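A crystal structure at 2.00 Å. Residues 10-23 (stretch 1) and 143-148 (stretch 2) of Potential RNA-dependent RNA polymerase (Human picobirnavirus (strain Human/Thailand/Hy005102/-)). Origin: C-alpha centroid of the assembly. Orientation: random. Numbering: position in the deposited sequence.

Stretch 1, residues 10-23: KYFNIPNPGLRAYF
Stretch 2 (143-148) GSPYFS

Stretch 1 begins in a weakly bonded helix that starts earlier in the chain, about Lys-10 and Tyr-11, then runs extended through Phe-12 to Asn-16 and enters a helix at Pro-17. The peptide bond before Pro-15 is cis. Stretch 2 has no regular helix or strand. Pairing advances the same way along both chains: Phe-12 CA is 3.9 Å from Pro-145 CA, Asn-13 CA 5.2 Å from Tyr-146 CA, and Leu-19 CA 6.6 Å from Phe-147 CA. They bury 479 Å² in total.

Phe-147 covers the most surface. Its backbone is left-handed (phi/psi 50/48), and Phe-147 N donates to Gly-143 O at 2.6 Å. Chi1 is t (-153°), chi2 77°, and CA-to-CB points toward stretch 1. Leu-19 (t, p) sets CD1 over the ring face, 3.5 Å from the Phe-147 centroid and 10° off the normal. This CH-pi contact sets a methyl against the electron-rich pi cloud. The Phe-147 edge, with its slightly positive hydrogens, suits the face of Tyr-22 (t, chi2 88°). Phe-147 CZ lies 3.6 Å from Tyr-22 CG, with centroids 5.1 Å apart and planes at 67°.

Pro-145 follows a cis peptide bond and has phi/psi -94/-18. Its carbonyl is a good acceptor: Asn-13 N donates to Pro-145 O at 2.8 Å, nearly linear at 175°. Pro-145 O also lies 3.3 Å from Phe-12 CA, a CA-H...O contact. Pro-145 CA makes another with Tyr-11 O, also 3.3 Å. Ser-144 OG (t) donates to Tyr-11 O at 3.1 Å. Phe-12 is m, chi2 -84°.

The CA-to-CB bond of Asn-13 (t, chi2 47°) points toward stretch 2. One water accepts from Asn-13 ND2 (3.0 Å) and donates to Tyr-146 O (2.9 Å), bridging the stretches. Asn-16 (t, chi2 -32°) caps the helix: Asn-16 OD1 accepts from Leu-19 N at 3.0 Å. Asn-16 ND2 sits 2.9 Å from Tyr-146 O.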

# COMPACT_ATOMS: atom_id res chain seq x y z
N LYS A 10 24.87 14.24 -12.81
CA LYS A 10 25.43 13.00 -12.27
C LYS A 10 24.38 12.15 -11.58
O LYS A 10 24.63 10.96 -11.32
CB LYS A 10 26.56 13.31 -11.29
CG LYS A 10 27.73 14.06 -11.91
CD LYS A 10 28.76 14.38 -10.84
CE LYS A 10 29.86 15.28 -11.42
NZ LYS A 10 30.34 14.73 -12.73
N TYR A 11 23.22 12.73 -11.28
CA TYR A 11 22.06 12.02 -10.75
C TYR A 11 21.10 11.60 -11.85
O TYR A 11 20.46 10.55 -11.74
CB TYR A 11 21.31 12.91 -9.76
CG TYR A 11 22.07 13.17 -8.48
CD1 TYR A 11 23.05 14.14 -8.41
CD2 TYR A 11 21.78 12.43 -7.33
CE1 TYR A 11 23.74 14.37 -7.23
CE2 TYR A 11 22.47 12.66 -6.15
CZ TYR A 11 23.45 13.63 -6.11
OH TYR A 11 24.13 13.85 -4.93
N PHE A 12 20.98 12.39 -12.92
CA PHE A 12 20.06 12.08 -14.00
C PHE A 12 20.73 12.21 -15.34
O PHE A 12 21.62 13.03 -15.54
CB PHE A 12 18.82 12.97 -13.95
CG PHE A 12 18.02 12.78 -12.70
CD1 PHE A 12 17.09 11.75 -12.62
CD2 PHE A 12 18.27 13.56 -11.59
CE1 PHE A 12 16.37 11.54 -11.46
CE2 PHE A 12 17.55 13.34 -10.41
CZ PHE A 12 16.61 12.34 -10.36
N ASN A 13 20.28 11.39 -16.27
CA ASN A 13 20.75 11.40 -17.64
C ASN A 13 20.14 12.64 -18.31
O ASN A 13 18.93 12.71 -18.49
CB ASN A 13 20.32 10.11 -18.33
CG ASN A 13 20.91 9.95 -19.72
OD1 ASN A 13 22.11 10.15 -19.93
ND2 ASN A 13 20.06 9.58 -20.66
N ILE A 14 20.98 13.64 -18.61
CA ILE A 14 20.55 14.98 -19.08
C ILE A 14 21.14 15.20 -20.48
O ILE A 14 22.33 14.99 -20.67
CB ILE A 14 21.03 16.12 -18.10
CG1 ILE A 14 20.45 15.96 -16.69
CG2 ILE A 14 20.73 17.52 -18.63
CD1 ILE A 14 18.94 15.83 -16.64
N PRO A 15 20.33 15.68 -21.44
CA PRO A 15 18.98 16.19 -21.22
C PRO A 15 17.89 15.12 -21.13
O PRO A 15 18.05 13.98 -21.56
CB PRO A 15 18.74 17.10 -22.46
CG PRO A 15 19.96 16.89 -23.38
CD PRO A 15 20.68 15.68 -22.87
N ASN A 16 16.76 15.52 -20.54
CA ASN A 16 15.60 14.64 -20.37
C ASN A 16 14.37 15.52 -20.28
O ASN A 16 13.98 15.95 -19.19
CB ASN A 16 15.73 13.76 -19.13
CG ASN A 16 14.68 12.66 -19.08
OD1 ASN A 16 13.55 12.83 -19.56
ND2 ASN A 16 15.05 11.51 -18.54
N PRO A 17 13.76 15.84 -21.43
CA PRO A 17 12.52 16.64 -21.41
C PRO A 17 11.42 16.07 -20.53
O PRO A 17 10.68 16.84 -19.91
CB PRO A 17 12.10 16.65 -22.89
CG PRO A 17 13.39 16.56 -23.63
CD PRO A 17 14.22 15.58 -22.80
N GLY A 18 11.26 14.74 -20.50
CA GLY A 18 10.24 14.15 -19.65
C GLY A 18 10.45 14.45 -18.18
O GLY A 18 9.50 14.72 -17.44
N LEU A 19 11.71 14.38 -17.73
CA LEU A 19 12.03 14.73 -16.34
C LEU A 19 11.76 16.20 -16.08
O LEU A 19 11.29 16.58 -15.00
CB LEU A 19 13.50 14.40 -16.06
CG LEU A 19 14.00 14.51 -14.62
CD1 LEU A 19 13.20 13.59 -13.68
CD2 LEU A 19 15.50 14.23 -14.57
N ARG A 20 12.07 17.04 -17.06
CA ARG A 20 11.82 18.47 -16.95
C ARG A 20 10.34 18.77 -16.78
O ARG A 20 9.95 19.56 -15.91
CB ARG A 20 12.38 19.15 -18.20
CG ARG A 20 12.06 20.60 -18.28
CD ARG A 20 12.45 21.26 -17.03
NE ARG A 20 13.79 21.79 -17.13
CZ ARG A 20 14.23 22.77 -16.36
NH1 ARG A 20 13.41 23.28 -15.44
NH2 ARG A 20 15.47 23.22 -16.51
N ALA A 21 9.49 18.16 -17.62
CA ALA A 21 8.05 18.31 -17.45
C ALA A 21 7.60 17.79 -16.10
O ALA A 21 6.74 18.39 -15.45
CB ALA A 21 7.32 17.56 -18.55
N TYR A 22 8.14 16.64 -15.69
CA TYR A 22 7.75 16.04 -14.42
C TYR A 22 7.90 17.03 -13.28
O TYR A 22 6.95 17.28 -12.53
CB TYR A 22 8.57 14.78 -14.15
CG TYR A 22 8.15 14.08 -12.87
CD1 TYR A 22 7.13 13.13 -12.88
CD2 TYR A 22 8.76 14.39 -11.67
CE1 TYR A 22 6.74 12.50 -11.70
CE2 TYR A 22 8.37 13.77 -10.49
CZ TYR A 22 7.37 12.82 -10.52
OH TYR A 22 7.00 12.21 -9.34
N PHE A 23 9.08 17.62 -13.14
CA PHE A 23 9.30 18.50 -12.00
C PHE A 23 8.54 19.82 -12.12
O PHE A 23 8.18 20.42 -11.10
CB PHE A 23 10.79 18.73 -11.78
CG PHE A 23 11.46 17.60 -11.06
CD1 PHE A 23 11.00 17.21 -9.80
CD2 PHE A 23 12.52 16.91 -11.62
CE1 PHE A 23 11.61 16.17 -9.10
CE2 PHE A 23 13.13 15.86 -10.93
CZ PHE A 23 12.66 15.50 -9.67
N GLY A 143 13.12 5.57 -12.59
CA GLY A 143 13.71 6.53 -11.70
C GLY A 143 15.08 7.01 -12.16
O GLY A 143 15.41 7.04 -13.36
N SER A 144 15.88 7.38 -11.18
CA SER A 144 17.25 7.80 -11.36
C SER A 144 18.10 6.67 -11.98
O SER A 144 17.96 5.52 -11.57
CB SER A 144 17.77 8.23 -9.97
OG SER A 144 19.15 8.36 -9.91
N PRO A 145 18.96 6.98 -12.98
CA PRO A 145 19.19 8.25 -13.67
C PRO A 145 18.40 8.49 -14.97
O PRO A 145 18.31 9.63 -15.42
CB PRO A 145 20.68 8.18 -14.01
CG PRO A 145 20.85 6.75 -14.40
CD PRO A 145 19.95 5.97 -13.40
N TYR A 146 17.87 7.44 -15.58
CA TYR A 146 17.29 7.59 -16.92
C TYR A 146 15.86 8.09 -16.91
O TYR A 146 15.44 8.70 -17.89
CB TYR A 146 17.34 6.27 -17.69
CG TYR A 146 18.76 5.82 -17.96
CD1 TYR A 146 19.59 6.54 -18.82
CD2 TYR A 146 19.26 4.68 -17.35
CE1 TYR A 146 20.90 6.13 -19.07
CE2 TYR A 146 20.57 4.27 -17.57
CZ TYR A 146 21.38 5.00 -18.44
OH TYR A 146 22.66 4.58 -18.66
N PHE A 147 15.10 7.86 -15.84
CA PHE A 147 13.70 8.32 -15.77
C PHE A 147 12.91 7.92 -17.02
O PHE A 147 12.22 8.73 -17.64
CB PHE A 147 13.64 9.83 -15.53
CG PHE A 147 12.38 10.27 -14.82
CD1 PHE A 147 12.25 10.10 -13.45
CD2 PHE A 147 11.34 10.86 -15.53
CE1 PHE A 147 11.08 10.51 -12.79
CE2 PHE A 147 10.19 11.27 -14.88
CZ PHE A 147 10.06 11.10 -13.52
N SER A 148 13.04 6.66 -17.41
CA SER A 148 12.33 6.08 -18.53
C SER A 148 11.55 4.87 -18.05
O SER A 148 11.50 4.58 -16.85
CB SER A 148 13.28 5.67 -19.66
OG SER A 148 14.26 6.65 -19.87
O HOH W 1 17.18 9.28 -20.09